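Local coordinates for oligopeptide-binding protein AppA (Bacillus subtilis, PDB 1XOC) that captures oligopeptides at the cell surface as the binding component of an ABC permease that can replace the Opp system in sporulation and genetic competence, at residues L38-D43 and D47-L52; G418-T423 and H505-L510. All coordinates share one frame; numbering follows the deposited sequence. Where two conformers were deposited one is given.

Contact 1: L38-D43 and D47-L52. With ZN (zinc ion), chain O.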
ATOM      1  N   LEU A  38     -10.785   6.340  -5.141  1.00 28.92           N
ATOM      2  CA  LEU A  38     -10.479   7.771  -5.116  1.00 29.36           C
ATOM      3  C   LEU A  38     -10.164   8.278  -3.697  1.00 29.45           C
ATOM      4  O   LEU A  38      -9.618   9.373  -3.540  1.00 30.44           O
ATOM      5  CB  LEU A  38     -11.606   8.587  -5.746  1.00 29.64           C
ATOM      6  CG  LEU A  38     -11.988   8.235  -7.190  1.00 31.82           C
ATOM      7  CD1 LEU A  38     -13.244   8.998  -7.616  1.00 32.34           C
ATOM      8  CD2 LEU A  38     -10.794   8.534  -8.062  1.00 33.74           C
ATOM      9  N   TYR A  39     -10.502   7.515  -2.647  1.00 28.83           N
ATOM     10  CA  TYR A  39     -10.326   7.938  -1.290  1.00 29.28           C
ATOM     11  C   TYR A  39      -9.489   7.020  -0.415  1.00 28.60           C
ATOM     12  O   TYR A  39      -8.860   7.490   0.526  1.00 31.45           O
ATOM     13  CB  TYR A  39     -11.711   8.152  -0.650  1.00 27.95           C
ATOM     14  CG  TYR A  39     -12.473   9.233  -1.392  1.00 29.07           C
ATOM     15  CD1 TYR A  39     -13.481   8.927  -2.293  1.00 27.66           C
ATOM     16  CD2 TYR A  39     -12.130  10.564  -1.241  1.00 27.46           C
ATOM     17  CE1 TYR A  39     -14.132   9.946  -2.999  1.00 28.93           C
ATOM     18  CE2 TYR A  39     -12.769  11.567  -1.926  1.00 28.05           C
ATOM     19  CZ  TYR A  39     -13.770  11.259  -2.822  1.00 27.29           C
ATOM     20  OH  TYR A  39     -14.394  12.314  -3.498  1.00 29.74           O
ATOM     21  N   SER A  40      -9.525   5.728  -0.652  1.00 27.26           N
ATOM     22  CA  SER A  40      -8.790   4.814   0.177  1.00 28.33           C
ATOM     23  C   SER A  40      -7.285   4.980   0.042  1.00 29.53           C
ATOM     24  O   SER A  40      -6.781   5.306  -1.041  1.00 29.54           O
ATOM     25  CB  SER A  40      -9.190   3.377  -0.081  1.00 28.17           C
ATOM     26  OG  SER A  40      -8.911   3.010  -1.411  1.00 29.55           O
ATOM     27  N   THR A  41      -6.581   4.727   1.145  1.00 28.82           N
ATOM     28  CA  THR A  41      -5.113   4.778   1.132  1.00 29.36           C
ATOM     29  C   THR A  41      -4.466   3.473   1.608  1.00 30.20           C
ATOM     30  O   THR A  41      -3.235   3.397   1.653  1.00 31.36           O
ATOM     31  CB  THR A  41      -4.532   5.981   1.898  1.00 29.82           C
ATOM     32  OG1 THR A  41      -4.952   5.907   3.271  1.00 29.41           O
ATOM     33  CG2 THR A  41      -5.005   7.323   1.320  1.00 29.57           C
ATOM     34  N   ASP A  42      -5.282   2.477   1.969  1.00 29.70           N
ATOM     35  CA  ASP A  42      -4.793   1.288   2.690  1.00 29.81           C
ATOM     36  C   ASP A  42      -5.090  -0.007   1.960  1.00 29.60           C
ATOM     37  O   ASP A  42      -6.092  -0.120   1.243  1.00 29.27           O
ATOM     38  CB  ASP A  42      -5.322   1.256   4.132  1.00 30.17           C
ATOM     39  CG  ASP A  42      -6.769   0.864   4.224  1.00 29.43           C
ATOM     40  OD1 ASP A  42      -7.024  -0.304   4.595  1.00 28.37           O
ATOM     41  OD2 ASP A  42      -7.651   1.686   3.899  1.00 33.59           O
ATOM     42  N   ASP A  43      -4.253  -1.005   2.158  1.00 29.45           N
ATOM     43  CA  ASP A  43      -4.374  -2.241   1.418  1.00 30.79           C
ATOM     44  C   ASP A  43      -5.621  -3.065   1.730  1.00 31.21           C
ATOM     45  O   ASP A  43      -6.129  -3.777   0.894  1.00 31.27           O
ATOM     46  CB  ASP A  43      -3.164  -3.105   1.644  1.00 32.54           C
ATOM     47  CG  ASP A  43      -2.758  -3.833   0.386  1.00 40.03           C
ATOM     48  OD1 ASP A  43      -2.672  -3.186  -0.696  1.00 48.39           O
ATOM     49  OD2 ASP A  43      -2.541  -5.060   0.473  1.00 47.90           O
ATOM     50  N   ASP A  47      -8.009  -4.368  -1.128  1.00 30.66           N
ATOM     51  CA  ASP A  47      -8.365  -5.782  -1.332  1.00 30.38           C
ATOM     52  C   ASP A  47      -9.847  -5.951  -1.687  1.00 30.29           C
ATOM     53  O   ASP A  47     -10.195  -6.754  -2.584  1.00 31.94           O
ATOM     54  CB  ASP A  47      -8.102  -6.629  -0.081  1.00 31.87           C
ATOM     55  CG  ASP A  47      -6.638  -6.962   0.143  1.00 33.90           C
ATOM     56  OD1 ASP A  47      -5.808  -6.927  -0.812  1.00 34.11           O
ATOM     57  OD2 ASP A  47      -6.379  -7.329   1.317  1.00 36.04           O
ATOM     58  N   ILE A  48     -10.722  -5.254  -0.976  1.00 29.02           N
ATOM     59  CA  ILE A  48     -12.148  -5.405  -1.232  1.00 28.73           C
ATOM     60  C   ILE A  48     -12.522  -4.716  -2.573  1.00 29.16           C
ATOM     61  O   ILE A  48     -13.311  -5.260  -3.368  1.00 28.88           O
ATOM     62  CB  ILE A  48     -12.937  -4.861  -0.072  1.00 28.08           C
ATOM     63  CG1 ILE A  48     -12.508  -5.553   1.215  1.00 30.96           C
ATOM     64  CG2 ILE A  48     -14.439  -5.026  -0.333  1.00 28.88           C
ATOM     65  CD1 ILE A  48     -12.828  -6.989   1.299  1.00 32.40           C
ATOM     66  N   GLU A  49     -11.980  -3.513  -2.806  1.00 29.78           N
ATOM     67  CA  GLU A  49     -12.221  -2.788  -4.049  1.00 29.58           C
ATOM     68  C   GLU A  49     -11.917  -3.622  -5.295  1.00 30.17           C
ATOM     69  O   GLU A  49     -12.662  -3.600  -6.269  1.00 29.56           O
ATOM     70  CB  GLU A  49     -11.342  -1.520  -4.077  1.00 30.21           C
ATOM     71  CG  GLU A  49     -11.780  -0.461  -3.084  1.00 31.05           C
ATOM     72  CD  GLU A  49     -10.753   0.639  -2.894  1.00 33.06           C
ATOM     73  OE1 GLU A  49      -9.712   0.620  -3.568  1.00 32.31           O
ATOM     74  OE2 GLU A  49     -10.974   1.550  -2.062  1.00 31.30           O
ATOM     75  N   ASN A  50     -10.841  -4.383  -5.229  1.00 29.41           N
ATOM     76  CA  ASN A  50     -10.442  -5.196  -6.390  1.00 29.60           C
ATOM     77  C   ASN A  50     -11.369  -6.381  -6.644  1.00 30.09           C
ATOM     78  O   ASN A  50     -11.318  -6.975  -7.735  1.00 31.93           O
ATOM     79  CB  ASN A  50      -8.969  -5.590  -6.307  1.00 31.19           C
ATOM     80  CG  ASN A  50      -8.077  -4.453  -6.765  1.00 35.53           C
ATOM     81  OD1 ASN A  50      -7.851  -3.481  -6.044  1.00 40.39           O
ATOM     82  ND2 ASN A  50      -7.654  -4.524  -7.997  1.00 35.74           N
ATOM     83  N   MET A  51     -12.206  -6.745  -5.672  1.00 28.94           N
ATOM     84  CA  MET A  51     -13.251  -7.759  -5.861  1.00 28.71           C
ATOM     85  C   MET A  51     -14.559  -7.149  -6.300  1.00 28.94           C
ATOM     86  O   MET A  51     -15.307  -7.756  -7.055  1.00 29.23           O
ATOM     87  CB  MET A  51     -13.454  -8.597  -4.588  1.00 29.64           C
ATOM     88  CG  MET A  51     -12.296  -9.534  -4.366  1.00 28.85           C
ATOM     89  SD  MET A  51     -12.478 -10.687  -2.987  1.00 31.53           S
ATOM     90  CE  MET A  51     -12.303  -9.563  -1.619  1.00 32.14           C
ATOM     91  N   LEU A  52     -14.884  -5.962  -5.772  1.00 28.97           N
ATOM     92  CA  LEU A  52     -16.175  -5.299  -6.102  1.00 28.85           C
ATOM     93  C   LEU A  52     -16.255  -4.595  -7.453  1.00 28.40           C
ATOM     94  O   LEU A  52     -17.349  -4.481  -8.010  1.00 28.30           O
ATOM     95  CB  LEU A  52     -16.541  -4.243  -5.042  1.00 27.81           C
ATOM     96  CG  LEU A  52     -16.846  -4.704  -3.624  1.00 29.90           C
ATOM     97  CD1 LEU A  52     -16.931  -3.575  -2.653  1.00 30.95           C
ATOM     98  CD2 LEU A  52     -18.110  -5.491  -3.677  1.00 31.97           C
TER
HETATM   99 ZN    ZN O 533      -4.233  -8.169   1.515  1.00 88.06          ZN
HETATM  100  O   HOH W   1      -3.046  -7.787  -0.976  1.00 26.30           O
HETATM  101  O   HOH W   2      -3.595  -6.246   2.379  0.50 32.12           O
HETATM  102  O   HOH W   3      -3.274  -9.957   2.856  0.50 39.13           O
HETATM  103  O   HOH W   4      -5.398 -10.153   2.071  0.50 34.84           O
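Ser40 and Glu49 meet through a single short hydrogen bond: Ser40 OG donates to Glu49 OE2 over 2.6 Å, and OE2 accepts with its syn lone pair, on the side of the other carboxylate oxygen. Glu49 reaches the serine with CG anti to the carbonyl carbon (chi1 -70°) and the chain extended beyond it. The backbone N of Asn36 donates to the same OE2, so two donors hold this buried oxygen. Replacing Glu49 by alanine is likely to leave the Ser40 hydroxyl and the Asn36 N-H without their shared acceptor and to open a gap between loop and helix. The second meeting point lies at the start of helix 43-52, where Asp47 N donates to Asp43 O at 2.8 Å in an ordinary i to i+4 bond. Around it the two aspartate side chains cross at a slant, carboxylate planes 65° apart, with Asp43 OD2 4.0 Å from Asp47 OD1. Asp47 OD2 binds the zinc ion at 2.3 Å and is also hydrogen-bonded to Tyr219 OH; three waters are the other ligands found at the metal. One of them, 2.2 Å from the zinc, donates to Asp43 OD2 at 2.5 Å, which makes Asp43 a second-shell partner of the metal. Further out, Arg508 NH2 forms salt bridges with both aspartates, and Asp42, the N-cap residue, caps a backbone N of the helix with its side chain. The zinc ion and the guanidinium of Arg508 probably offset the two neighbouring carboxylates, whereas Glu49 accepts from the neutral donors Ser40 and Asn36.

Contact 2: G418-T423 and H505-L510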
ATOM      1  N   GLY A 418       4.313  -0.213   6.879  1.00 30.17           N
ATOM      2  CA  GLY A 418       4.763  -0.659   5.569  1.00 30.10           C
ATOM      3  C   GLY A 418       4.080   0.023   4.406  1.00 31.07           C
ATOM      4  O   GLY A 418       2.983   0.552   4.531  1.00 30.04           O
ATOM      5  N   TRP A 419       4.738  -0.040   3.251  1.00 30.40           N
ATOM      6  CA  TRP A 419       4.131   0.293   1.943  1.00 30.52           C
ATOM      7  C   TRP A 419       3.938  -0.957   1.096  1.00 30.65           C
ATOM      8  O   TRP A 419       4.836  -1.763   1.000  1.00 29.69           O
ATOM      9  CB  TRP A 419       5.039   1.247   1.140  1.00 30.28           C
ATOM     10  CG  TRP A 419       5.009   2.674   1.633  1.00 30.45           C
ATOM     11  CD1 TRP A 419       6.052   3.394   2.151  1.00 31.86           C
ATOM     12  CD2 TRP A 419       3.881   3.557   1.636  1.00 30.93           C
ATOM     13  NE1 TRP A 419       5.630   4.656   2.500  1.00 31.24           N
ATOM     14  CE2 TRP A 419       4.302   4.781   2.209  1.00 30.22           C
ATOM     15  CE3 TRP A 419       2.570   3.427   1.230  1.00 30.09           C
ATOM     16  CZ2 TRP A 419       3.456   5.874   2.340  1.00 31.98           C
ATOM     17  CZ3 TRP A 419       1.714   4.525   1.377  1.00 31.55           C
ATOM     18  CH2 TRP A 419       2.162   5.712   1.952  1.00 31.79           C
ATOM     19  N   SER A 420       2.755  -1.118   0.526  1.00 30.17           N
ATOM     20  CA  SER A 420       2.544  -1.962  -0.665  1.00 30.89           C
ATOM     21  C   SER A 420       2.858  -1.069  -1.855  1.00 30.90           C
ATOM     22  O   SER A 420       2.118  -0.154  -2.174  1.00 29.76           O
ATOM     23  CB  SER A 420       1.101  -2.432  -0.725  1.00 32.32           C
ATOM     24  OG  SER A 420       0.891  -3.129  -1.925  1.00 35.12           O
ATOM     25  N   LEU A 421       3.982  -1.324  -2.508  1.00 31.12           N
ATOM     26  CA  LEU A 421       4.499  -0.362  -3.445  1.00 31.32           C
ATOM     27  C   LEU A 421       3.746  -0.324  -4.740  1.00 31.69           C
ATOM     28  O   LEU A 421       3.098  -1.271  -5.132  1.00 31.28           O
ATOM     29  CB  LEU A 421       5.981  -0.647  -3.702  1.00 31.17           C
ATOM     30  CG  LEU A 421       6.843  -0.420  -2.457  1.00 31.47           C
ATOM     31  CD1 LEU A 421       8.195  -1.091  -2.581  1.00 36.57           C
ATOM     32  CD2 LEU A 421       7.012   1.061  -2.139  1.00 36.67           C
ATOM     33  N   SER A 422       3.822   0.810  -5.416  1.00 31.85           N
ATOM     34  CA  SER A 422       3.297   0.875  -6.765  1.00 33.05           C
ATOM     35  C   SER A 422       4.074  -0.071  -7.673  1.00 32.85           C
ATOM     36  O   SER A 422       5.299  -0.238  -7.522  1.00 33.34           O
ATOM     37  CB  SER A 422       3.427   2.290  -7.312  1.00 33.50           C
ATOM     38  OG  SER A 422       2.791   2.351  -8.570  0.70 37.19           O
ATOM     39  N   THR A 423       3.385  -0.649  -8.654  1.00 32.50           N
ATOM     40  CA  THR A 423       4.033  -1.521  -9.637  1.00 32.49           C
ATOM     41  C   THR A 423       4.813  -0.731 -10.677  1.00 33.46           C
ATOM     42  O   THR A 423       5.628  -1.294 -11.414  1.00 33.16           O
ATOM     43  CB  THR A 423       3.017  -2.462 -10.367  1.00 32.21           C
ATOM     44  OG1 THR A 423       2.015  -1.688 -11.003  1.00 30.08           O
ATOM     45  CG2 THR A 423       2.337  -3.391  -9.394  1.00 33.20           C
ATOM     46  N   HIS A 505       0.901 -13.381  -6.812  1.00 28.53           N
ATOM     47  CA  HIS A 505       1.054 -11.986  -7.192  1.00 27.45           C
ATOM     48  C   HIS A 505       1.695 -11.240  -6.020  1.00 27.74           C
ATOM     49  O   HIS A 505       1.187 -11.321  -4.871  1.00 28.09           O
ATOM     50  CB  HIS A 505      -0.297 -11.395  -7.560  1.00 26.71           C
ATOM     51  CG  HIS A 505      -0.235 -10.087  -8.301  1.00 27.91           C
ATOM     52  ND1 HIS A 505       0.207  -8.910  -7.734  1.00 28.86           N
ATOM     53  CD2 HIS A 505      -0.610  -9.775  -9.562  1.00 27.41           C
ATOM     54  CE1 HIS A 505       0.126  -7.936  -8.633  1.00 29.80           C
ATOM     55  NE2 HIS A 505      -0.348  -8.447  -9.763  1.00 29.34           N
ATOM     56  N   PRO A 506       2.783 -10.498  -6.256  1.00 26.73           N
ATOM     57  CA  PRO A 506       3.526  -9.913  -5.128  1.00 27.88           C
ATOM     58  C   PRO A 506       2.889  -8.696  -4.448  1.00 28.95           C
ATOM     59  O   PRO A 506       3.340  -8.307  -3.341  1.00 29.93           O
ATOM     60  CB  PRO A 506       4.872  -9.568  -5.761  1.00 27.88           C
ATOM     61  CG  PRO A 506       4.528  -9.254  -7.160  1.00 27.63           C
ATOM     62  CD  PRO A 506       3.500 -10.278  -7.536  1.00 26.97           C
ATOM     63  N   LYS A 507       1.852  -8.143  -5.074  1.00 28.86           N
ATOM     64  CA  LYS A 507       1.141  -6.988  -4.566  1.00 30.15           C
ATOM     65  C   LYS A 507      -0.317  -7.257  -4.173  1.00 31.17           C
ATOM     66  O   LYS A 507      -0.796  -6.787  -3.107  1.00 31.71           O
ATOM     67  CB  LYS A 507       1.214  -5.851  -5.590  1.00 30.48           C
ATOM     68  CG  LYS A 507       0.539  -4.574  -5.053  1.00 30.29           C
ATOM     69  CD  LYS A 507       0.639  -3.391  -6.000  1.00 31.93           C
ATOM     70  CE  LYS A 507      -0.220  -2.208  -5.507  1.00 32.87           C
ATOM     71  NZ  LYS A 507       0.373  -1.555  -4.329  1.00 33.82           N
ATOM     72  N   ARG A 508      -1.043  -7.978  -5.017  1.00 30.07           N
ATOM     73  CA  ARG A 508      -2.451  -8.290  -4.758  1.00 31.03           C
ATOM     74  C   ARG A 508      -2.628  -9.720  -4.254  1.00 32.12           C
ATOM     75  O   ARG A 508      -2.573 -10.675  -5.046  1.00 30.44           O
ATOM     76  CB  ARG A 508      -3.311  -8.069  -6.004  1.00 31.06           C
ATOM     77  CG  ARG A 508      -3.527  -6.662  -6.421  1.00 34.71           C
ATOM     78  CD  ARG A 508      -4.866  -6.117  -5.917  1.00 37.05           C
ATOM     79  NE  ARG A 508      -4.923  -5.997  -4.470  1.00 37.08           N
ATOM     80  CZ  ARG A 508      -4.299  -5.057  -3.769  1.00 38.50           C
ATOM     81  NH1 ARG A 508      -3.572  -4.136  -4.388  1.00 39.89           N
ATOM     82  NH2 ARG A 508      -4.400  -5.035  -2.446  1.00 38.57           N
ATOM     83  N   ASP A 509      -2.847  -9.878  -2.948  1.00 32.10           N
ATOM     84  CA  ASP A 509      -2.935 -11.213  -2.332  1.00 32.88           C
ATOM     85  C   ASP A 509      -4.049 -12.053  -2.915  1.00 31.84           C
ATOM     86  O   ASP A 509      -3.934 -13.262  -2.988  1.00 33.93           O
ATOM     87  CB  ASP A 509      -3.126 -11.121  -0.798  1.00 34.33           C
ATOM     88  CG  ASP A 509      -1.858 -10.784  -0.085  1.00 40.36           C
ATOM     89  OD1 ASP A 509      -0.803 -10.588  -0.763  1.00 40.20           O
ATOM     90  OD2 ASP A 509      -1.898 -10.746   1.171  1.00 47.74           O
ATOM     91  N   LEU A 510      -5.111 -11.381  -3.318  1.00 31.19           N
ATOM     92  CA  LEU A 510      -6.292 -12.046  -3.870  1.00 31.19           C
ATOM     93  C   LEU A 510      -6.375 -11.835  -5.381  1.00 30.37           C
ATOM     94  O   LEU A 510      -7.443 -11.893  -5.966  1.00 30.50           O
ATOM     95  CB  LEU A 510      -7.550 -11.543  -3.170  1.00 31.36           C
ATOM     96  CG  LEU A 510      -7.518 -11.640  -1.626  1.00 32.02           C
ATOM     97  CD1 LEU A 510      -8.806 -11.129  -0.974  1.00 32.63           C
ATOM     98  CD2 LEU A 510      -7.249 -13.080  -1.183  1.00 33.07           C
TER
HETATM   99  O   HOH W   5      -0.326  -5.375  -0.981  1.00 46.15           O
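Lys507 reaches across to the end of strand 414-420 and delivers its ammonium group to two acceptors there, Ser420 OG and Leu421 O, each 2.9 Å from NZ. The chain runs straight until its last torsion, where chi4 (72°) bends NZ toward the strand. At Leu421 O the ammonium comes from above the carbonyl plane, 60° out of it, with a C=O...donor angle of 120°, and so does not lie on a lone pair. The aliphatic part packs closely as well: Lys507 CG lies 3.5 Å from Ser420 OG and Lys507 CD 3.4 Å from Leu421 O. Looser is the flank where Thr423 CG2 touches Lys507 CD at 3.8 Å, the side chains crossing at about a right angle. Elsewhere one water joins the segments, accepting from Ser420 OG and donating to Lys507 O at 2.6 Å. Behind the lysine, its backbone N donates to His505 ND1 nearly in the ring plane, while His505 NE2 bonds to Thr59 O. Gly418 to Ser420 pair antiparallel with the bound peptide, whose backbone also takes a bond from Lys507 NZ. Strand 265-271 flanks strand 414-420 within the sheet, while helix 43-52 is touched by both Ser420 and Arg508.

Contacts 1 and 2 have centres 12 Å apart and are joined directly by Arg508, whose NH2 lies 2.9 Å from Asp47 OD1 and 3.1 Å from Asp43 OD1, both salt bridges. A packing approach of 3.8 Å between Asp43 OD1 and Ser420 OG adds a second junction. Both contacts border the bound peptide: in contact 1 the backbones of Thr41 and Asp43 hydrogen-bond to it, and in contact 2 the 418-420 strand extends its sheet onto it while Ser422 and Thr423 bind its backbone. The loop 38-43 and strand 414-420 therefore both line the binding site, consistent with recognition of peptides largely through their main chain.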